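Local coordinates for S-layer domain-containing protein (Ruminiclostridium thermocellum ATCC 27405, PDB 4QVS), which is of unknown function but has a concanavalin A-like lectin/glucanase beta-sandwich domain and, as its name suggests, probably associates with the cell surface, at the interface of chains A and B. Coordinates in Å, arbitrary orientation; residue numbers count along the deposited sequence, not the author numbering. Chains: chain A/B, S-layer domain-containing protein.

Contact 1: the interface of chains A and B. Residues chain A 62-64, 66, 91-93; chain B 168-170, 172-175.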
loop_
_atom_site.group_PDB
_atom_site.type_symbol
_atom_site.label_atom_id
_atom_site.label_comp_id
_atom_site.label_asym_id
_atom_site.label_seq_id
_atom_site.Cartn_x
_atom_site.Cartn_y
_atom_site.Cartn_z
ATOM N N ASP A 62 20.124 -10.813 -24.084
ATOM C CA ASP A 62 18.971 -11.508 -24.645
ATOM C C ASP A 62 18.819 -12.876 -24.011
ATOM O O ASP A 62 19.806 -13.518 -23.729
ATOM C CB ASP A 62 19.158 -11.750 -26.172
ATOM C CG ASP A 62 19.359 -10.468 -26.976
ATOM O OD1 ASP A 62 19.246 -9.348 -26.423
ATOM O OD2 ASP A 62 19.646 -10.585 -28.202
ATOM N N GLY A 63 17.590 -13.335 -23.830
ATOM C CA GLY A 63 17.308 -14.679 -23.312
ATOM C C GLY A 63 17.328 -14.847 -21.790
ATOM O O GLY A 63 16.925 -15.858 -21.256
ATOM N N ILE A 64 17.743 -13.835 -21.082
ATOM C CA ILE A 64 17.927 -14.010 -19.660
ATOM C C ILE A 64 16.715 -14.566 -18.899
ATOM O O ILE A 64 16.914 -15.362 -17.996
ATOM C CB ILE A 64 18.574 -12.762 -19.029
ATOM C CG1 ILE A 64 19.096 -13.134 -17.637
ATOM C CG2 ILE A 64 17.632 -11.549 -19.053
ATOM C CD1 ILE A 64 20.016 -12.075 -17.080
ATOM N N GLY A 66 13.444 -15.716 -20.776
ATOM C CA GLY A 66 12.444 -16.402 -21.610
ATOM C C GLY A 66 12.505 -17.913 -21.753
ATOM O O GLY A 66 11.893 -18.472 -22.666
ATOM N N PHE A 91 10.650 -8.683 -23.270
ATOM C CA PHE A 91 9.699 -8.734 -24.384
ATOM C C PHE A 91 10.249 -9.522 -25.589
ATOM O O PHE A 91 11.443 -9.630 -25.772
ATOM C CB PHE A 91 9.364 -7.279 -24.781
ATOM C CG PHE A 91 10.573 -6.439 -25.185
ATOM C CD1 PHE A 91 11.384 -5.844 -24.233
ATOM C CD2 PHE A 91 10.869 -6.223 -26.532
ATOM C CE1 PHE A 91 12.476 -5.089 -24.594
ATOM C CE2 PHE A 91 11.974 -5.468 -26.914
ATOM C CZ PHE A 91 12.778 -4.891 -25.952
ATOM N N ASP A 92 9.339 -10.109 -26.351
ATOM C CA ASP A 92 9.640 -10.897 -27.553
ATOM C C ASP A 92 10.388 -10.013 -28.530
ATOM O O ASP A 92 9.944 -8.900 -28.801
ATOM C CB ASP A 92 8.302 -11.363 -28.177
ATOM C CG ASP A 92 8.458 -12.059 -29.550
ATOM O OD1 ASP A 92 9.504 -12.633 -29.841
ATOM O OD2 ASP A 92 7.516 -12.026 -30.353
ATOM N N SER A 93 11.534 -10.474 -29.026
ATOM C CA SER A 93 12.264 -9.703 -30.030
ATOM C C SER A 93 11.496 -9.695 -31.397
ATOM O O SER A 93 11.675 -8.793 -32.216
ATOM C CB SER A 93 13.694 -10.245 -30.210
ATOM O OG SER A 93 13.708 -11.544 -30.806
ATOM N N LEU B 168 6.737 -15.248 -23.766
ATOM C CA LEU B 168 8.108 -15.315 -24.274
ATOM C C LEU B 168 8.542 -16.757 -24.319
ATOM O O LEU B 168 9.269 -17.148 -25.219
ATOM C CB LEU B 168 9.071 -14.589 -23.321
ATOM C CG LEU B 168 9.020 -13.071 -23.068
ATOM C CD1 LEU B 168 7.618 -12.499 -22.949
ATOM C CD2 LEU B 168 9.821 -12.741 -21.817
ATOM N N THR B 169 8.104 -17.514 -23.307
ATOM C CA THR B 169 8.444 -18.923 -23.100
ATOM C C THR B 169 7.533 -19.853 -23.896
ATOM O O THR B 169 6.328 -19.820 -23.652
ATOM C CB THR B 169 8.196 -19.273 -21.616
ATOM O OG1 THR B 169 8.289 -18.082 -20.816
ATOM C CG2 THR B 169 9.140 -20.380 -21.137
ATOM N N PHE B 170 8.033 -20.675 -24.832
ATOM C CA PHE B 170 9.442 -20.783 -25.250
ATOM C C PHE B 170 9.644 -19.879 -26.497
ATOM O O PHE B 170 8.725 -19.142 -26.870
ATOM C CB PHE B 170 9.824 -22.268 -25.479
ATOM C CG PHE B 170 11.302 -22.504 -25.752
ATOM C CD1 PHE B 170 12.276 -22.097 -24.835
ATOM C CD2 PHE B 170 11.721 -23.166 -26.913
ATOM C CE1 PHE B 170 13.626 -22.309 -25.090
ATOM C CE2 PHE B 170 13.072 -23.382 -27.165
ATOM C CZ PHE B 170 14.023 -22.955 -26.254
ATOM N N GLY B 172 11.946 -17.849 -26.211
ATOM C CA GLY B 172 12.397 -16.765 -25.374
ATOM C C GLY B 172 13.897 -16.601 -25.459
ATOM O O GLY B 172 14.408 -15.588 -25.008
ATOM N N GLU B 173 14.602 -17.597 -26.005
ATOM C CA GLU B 173 16.056 -17.507 -26.272
ATOM C C GLU B 173 16.522 -16.099 -26.775
ATOM O O GLU B 173 17.506 -15.543 -26.260
ATOM C CB GLU B 173 16.480 -18.619 -27.253
ATOM C CG GLU B 173 15.496 -18.842 -28.404
ATOM C CD GLU B 173 16.047 -19.695 -29.532
ATOM O OE1 GLU B 173 15.241 -20.102 -30.391
ATOM O OE2 GLU B 173 17.271 -19.951 -29.579
ATOM N N THR B 174 15.811 -15.514 -27.741
ATOM C CA THR B 174 16.137 -14.164 -28.237
ATOM C C THR B 174 15.331 -13.020 -27.526
ATOM O O THR B 174 15.222 -11.910 -28.010
ATOM C CB THR B 174 15.838 -14.091 -29.741
ATOM O OG1 THR B 174 14.427 -14.164 -29.902
ATOM C CG2 THR B 174 16.497 -15.246 -30.478
ATOM N N SER B 175 14.760 -13.254 -26.362
ATOM C CA SER B 175 14.003 -12.163 -25.710
ATOM C C SER B 175 14.914 -11.005 -25.252
ATOM O O SER B 175 16.060 -11.224 -24.883
ATOM C CB SER B 175 13.217 -12.721 -24.547
ATOM O OG SER B 175 14.099 -13.358 -23.656
HETATM O O HOH W 1 17.091 -11.022 -29.691
#

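Contact 2: the interface of chains A and B. Residues chain A 58-60, 88-91; chain B 168, 176-179, 181, 183, 204.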
loop_
_atom_site.group_PDB
_atom_site.type_symbol
_atom_site.label_atom_id
_atom_site.label_comp_id
_atom_site.label_asym_id
_atom_site.label_seq_id
_atom_site.Cartn_x
_atom_site.Cartn_y
_atom_site.Cartn_z
ATOM N N VAL A 58 19.279 0.159 -18.449
ATOM C CA VAL A 58 20.196 -0.934 -18.467
ATOM C C VAL A 58 19.690 -1.955 -19.450
ATOM O O VAL A 58 18.524 -2.323 -19.397
ATOM C CB VAL A 58 20.282 -1.597 -17.063
ATOM C CG1 VAL A 58 21.255 -2.755 -17.089
ATOM C CG2 VAL A 58 20.706 -0.546 -16.032
ATOM N N ALA A 59 20.585 -2.422 -20.329
ATOM C CA ALA A 59 20.247 -3.466 -21.256
ATOM C C ALA A 59 20.767 -4.747 -20.648
ATOM O O ALA A 59 21.926 -4.825 -20.233
ATOM C CB ALA A 59 20.896 -3.249 -22.644
ATOM N N LEU A 60 19.906 -5.755 -20.588
ATOM C CA LEU A 60 20.284 -7.060 -20.077
ATOM C C LEU A 60 20.530 -7.911 -21.304
ATOM O O LEU A 60 20.039 -7.597 -22.388
ATOM C CB LEU A 60 19.158 -7.655 -19.247
ATOM C CG LEU A 60 18.847 -6.886 -17.945
ATOM C CD1 LEU A 60 17.563 -7.389 -17.326
ATOM C CD2 LEU A 60 19.973 -7.056 -16.955
ATOM N N PHE A 88 11.136 -2.759 -15.203
ATOM C CA PHE A 88 11.769 -3.755 -16.074
ATOM C C PHE A 88 10.804 -4.190 -17.194
ATOM O O PHE A 88 9.567 -4.078 -17.082
ATOM C CB PHE A 88 12.409 -4.966 -15.349
ATOM C CG PHE A 88 11.441 -5.939 -14.751
ATOM C CD1 PHE A 88 10.612 -6.721 -15.537
ATOM C CD2 PHE A 88 11.421 -6.145 -13.360
ATOM C CE1 PHE A 88 9.732 -7.618 -14.984
ATOM C CE2 PHE A 88 10.572 -7.065 -12.814
ATOM C CZ PHE A 88 9.726 -7.804 -13.607
ATOM N N ASP A 89 11.368 -4.739 -18.248
ATOM C CA ASP A 89 10.553 -5.155 -19.408
ATOM C C ASP A 89 11.351 -6.199 -20.137
ATOM O O ASP A 89 12.509 -6.000 -20.429
ATOM C CB ASP A 89 10.193 -3.921 -20.211
ATOM C CG ASP A 89 9.493 -4.214 -21.510
ATOM O OD1 ASP A 89 8.833 -5.236 -21.680
ATOM O OD2 ASP A 89 9.513 -3.302 -22.339
ATOM N N PHE A 90 10.735 -7.369 -20.273
ATOM C CA PHE A 90 11.280 -8.485 -20.968
ATOM C C PHE A 90 10.228 -8.754 -22.018
ATOM O O PHE A 90 9.058 -9.014 -21.715
ATOM C CB PHE A 90 11.498 -9.697 -20.075
ATOM C CG PHE A 90 12.490 -9.454 -18.965
ATOM C CD1 PHE A 90 13.844 -9.612 -19.168
ATOM C CD2 PHE A 90 12.051 -9.040 -17.716
ATOM C CE1 PHE A 90 14.753 -9.385 -18.130
ATOM C CE2 PHE A 90 12.951 -8.818 -16.670
ATOM C CZ PHE A 90 14.299 -8.984 -16.880
ATOM N N PHE A 91 10.650 -8.683 -23.270
ATOM C CA PHE A 91 9.699 -8.734 -24.384
ATOM C C PHE A 91 10.249 -9.522 -25.589
ATOM O O PHE A 91 11.443 -9.630 -25.772
ATOM C CB PHE A 91 9.364 -7.279 -24.781
ATOM C CG PHE A 91 10.573 -6.439 -25.185
ATOM C CD1 PHE A 91 11.384 -5.844 -24.233
ATOM C CD2 PHE A 91 10.869 -6.223 -26.532
ATOM C CE1 PHE A 91 12.476 -5.089 -24.594
ATOM C CE2 PHE A 91 11.974 -5.468 -26.914
ATOM C CZ PHE A 91 12.778 -4.891 -25.952
ATOM N N LEU B 168 6.737 -15.248 -23.766
ATOM C CA LEU B 168 8.108 -15.315 -24.274
ATOM C C LEU B 168 8.542 -16.757 -24.319
ATOM O O LEU B 168 9.269 -17.148 -25.219
ATOM C CB LEU B 168 9.071 -14.589 -23.321
ATOM C CG LEU B 168 9.020 -13.071 -23.068
ATOM C CD1 LEU B 168 7.618 -12.499 -22.949
ATOM C CD2 LEU B 168 9.821 -12.741 -21.817
ATOM N N LYS B 176 14.400 -9.783 -25.306
ATOM C CA LYS B 176 15.125 -8.581 -24.934
ATOM C C LYS B 176 14.724 -8.159 -23.501
ATOM O O LYS B 176 13.613 -8.425 -23.071
ATOM C CB LYS B 176 14.760 -7.452 -25.880
ATOM C CG LYS B 176 15.111 -7.643 -27.359
ATOM C CD LYS B 176 16.605 -7.760 -27.565
ATOM C CE LYS B 176 17.016 -7.549 -29.016
ATOM N NZ LYS B 176 18.460 -7.890 -29.228
ATOM N N GLY B 177 15.618 -7.490 -22.800
ATOM C CA GLY B 177 15.343 -7.060 -21.438
ATOM C C GLY B 177 15.957 -5.721 -21.145
ATOM O O GLY B 177 17.109 -5.463 -21.535
ATOM N N TYR B 178 15.161 -4.859 -20.503
ATOM C CA TYR B 178 15.630 -3.591 -19.981
ATOM C C TYR B 178 15.313 -3.433 -18.503
ATOM O O TYR B 178 14.381 -4.022 -17.992
ATOM C CB TYR B 178 14.892 -2.444 -20.622
ATOM C CG TYR B 178 15.016 -2.300 -22.113
ATOM C CD1 TYR B 178 16.252 -2.308 -22.722
ATOM C CD2 TYR B 178 13.890 -2.084 -22.887
ATOM C CE1 TYR B 178 16.392 -2.133 -24.105
ATOM C CE2 TYR B 178 14.004 -1.875 -24.270
ATOM C CZ TYR B 178 15.250 -1.947 -24.862
ATOM O OH TYR B 178 15.357 -1.777 -26.180
ATOM N N ILE B 179 16.082 -2.587 -17.853
ATOM C CA ILE B 179 15.734 -2.114 -16.538
ATOM C C ILE B 179 15.585 -0.634 -16.770
ATOM O O ILE B 179 16.532 0.016 -17.181
ATOM C CB ILE B 179 16.838 -2.330 -15.477
ATOM C CG1 ILE B 179 17.071 -3.807 -15.236
ATOM C CG2 ILE B 179 16.449 -1.687 -14.164
ATOM C CD1 ILE B 179 18.244 -4.119 -14.318
ATOM N N LYS B 181 13.466 1.086 -18.843
ATOM C CA LYS B 181 13.004 1.476 -20.148
ATOM C C LYS B 181 12.015 0.402 -20.506
ATOM O O LYS B 181 12.107 -0.734 -20.023
ATOM C CB LYS B 181 14.186 1.479 -21.127
ATOM C CG LYS B 181 13.890 1.751 -22.608
ATOM C CD LYS B 181 15.192 1.733 -23.391
ATOM C CE LYS B 181 14.923 1.812 -24.908
ATOM N NZ LYS B 181 16.203 1.959 -25.608
ATOM N N HIS B 183 10.016 -1.198 -24.068
ATOM C CA HIS B 183 9.951 -1.229 -25.547
ATOM C C HIS B 183 8.624 -0.599 -25.968
ATOM O O HIS B 183 7.727 -0.358 -25.130
ATOM C CB HIS B 183 9.995 -2.668 -26.070
ATOM C CG HIS B 183 8.708 -3.414 -25.924
ATOM N ND1 HIS B 183 8.235 -3.855 -24.702
ATOM C CD2 HIS B 183 7.828 -3.866 -26.856
ATOM C CE1 HIS B 183 7.099 -4.501 -24.882
ATOM N NE2 HIS B 183 6.820 -4.513 -26.180
ATOM N N PHE B 204 20.232 -6.895 -8.960
ATOM C CA PHE B 204 19.152 -7.368 -9.785
ATOM C C PHE B 204 19.376 -8.861 -9.974
ATOM O O PHE B 204 20.423 -9.297 -10.454
ATOM C CB PHE B 204 19.123 -6.639 -11.112
ATOM C CG PHE B 204 17.859 -6.828 -11.864
ATOM C CD1 PHE B 204 17.709 -7.887 -12.726
ATOM C CD2 PHE B 204 16.826 -5.916 -11.735
ATOM C CE1 PHE B 204 16.537 -8.044 -13.446
ATOM C CE2 PHE B 204 15.661 -6.052 -12.457
ATOM C CZ PHE B 204 15.511 -7.125 -13.314
HETATM O O HOH W 2 18.317 -7.635 -24.203
#

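Contact 1: the interface of chains A and B
The backbone carbonyl oxygen of B:Thr174 takes two contacts, one firm from water 1 and one weak from A:Ser93 OG. Water 1 lies 2.7 Å from B:Thr174 O, and the hydroxyl OG of A:Ser93 adds its weak hydrogen bond at 3.2 Å to the same oxygen. The water continues to chain A, standing 3.0 Å from OD2 of the A:Asp62 carboxylate, whose CG is anti to the carbonyl carbon and beside the backbone N (chi1 -59°). A:Ser93 OG also meets the side-chain hydroxyl of B:Thr174, OG to OG1 2.9 Å, with the donor left undecided. Both hydroxyls occupy the crowded position between their own backbone N and carbonyl carbon, chi1 of B:Thr174 being 69°, so the serine hydroxyl reaches the side-chain and backbone oxygens of one threonine together.

The next carbonyl pairs directly with the loop of chain A: A:Gly63 N donates to B:Ser175 O at 2.8 Å, in the carbonyl plane on a lone pair, with 153° at the hydrogen. A:Gly63 has a positive phi, and its backbone turns at this point. On the chain B side, B:Ser175 OG folds back over the 3-10 helix 172-174 and donates to B:Gly172 O at 2.6 Å, a second-shell bond that ties the residue after the turn to its start and should help to fix the carbonyl facing A:Gly63. Together these bonds probably hold the 172-175 turn of chain B against the chain A loops in the deposited dimer.

Two glycines close the far end of this loop-to-loop interface, where the absence of side chains lets the backbones approach: CA of A:Gly66 and CA of B:Gly172 are 3.8 Å apart.

Contact 2: the interface of chains A and B
A:Phe91 holds CG in the crowded position between its backbone N and carbonyl carbon (chi1 58°), B:His183 does likewise, and A:Asp89 swings CG anti to its backbone N (chi1 173°). The phenyl and imidazole rings thus reach toward each other and stack, centroids of A:Phe91 and B:His183 4.3 Å apart and planes inclined by 7°. B:His183 CB sits over the centre of one phenyl face, while B:Lys176 CB lies toward the rim of the other, 3.6 Å from the A:Phe91 centroid. B:Tyr178 adds an oblique flank, its CE2 3.6 Å from A:Phe91 CE1.

The A:Asp89 carboxylate lies at the imidazole edge. Its OD2 accepts two nearly straight bonds: B:His183 ND1, 2.7 Å away, meets the syn lone pair with OD2 in the ring plane, and B:His183 N, at 2.8 Å, comes nearly along the C-O axis. The carboxylate may favour a positively charged imidazole.

Strand 176-179 of chain B runs antiparallel to two chain A strands, 57-60 and 88-91, and bonds to both. On one flank B:Ile179 N donates to A:Val58 O at 2.9 Å; on the other B:Tyr178 N donates to A:Asp89 O, also at 2.9 Å and nearly along the C=O axis. The inserted strand completes a continuous intermolecular sheet, and the pattern suggests strand exchange that joins two copies into a dimer.

The centres of the C-alpha atoms of contact 1 and contact 2 are about 10 Å apart, and both contacts include A:Phe91 and B:Leu168. They follow one stretch of chain B: the 3-10 helix 172-174 in contact 1 leads directly into strand 176-179 in contact 2. On chain A, strands 57-60 and 88-91 likewise run on into the loops of contact 1. The turn is thus held next to the start of the strand that inserts between them, which probably helps to set its register. Two-fold symmetry repeats both contacts with the chains exchanged, consistent with an intertwined dimer, although the structure alone does not show whether it forms in the cell.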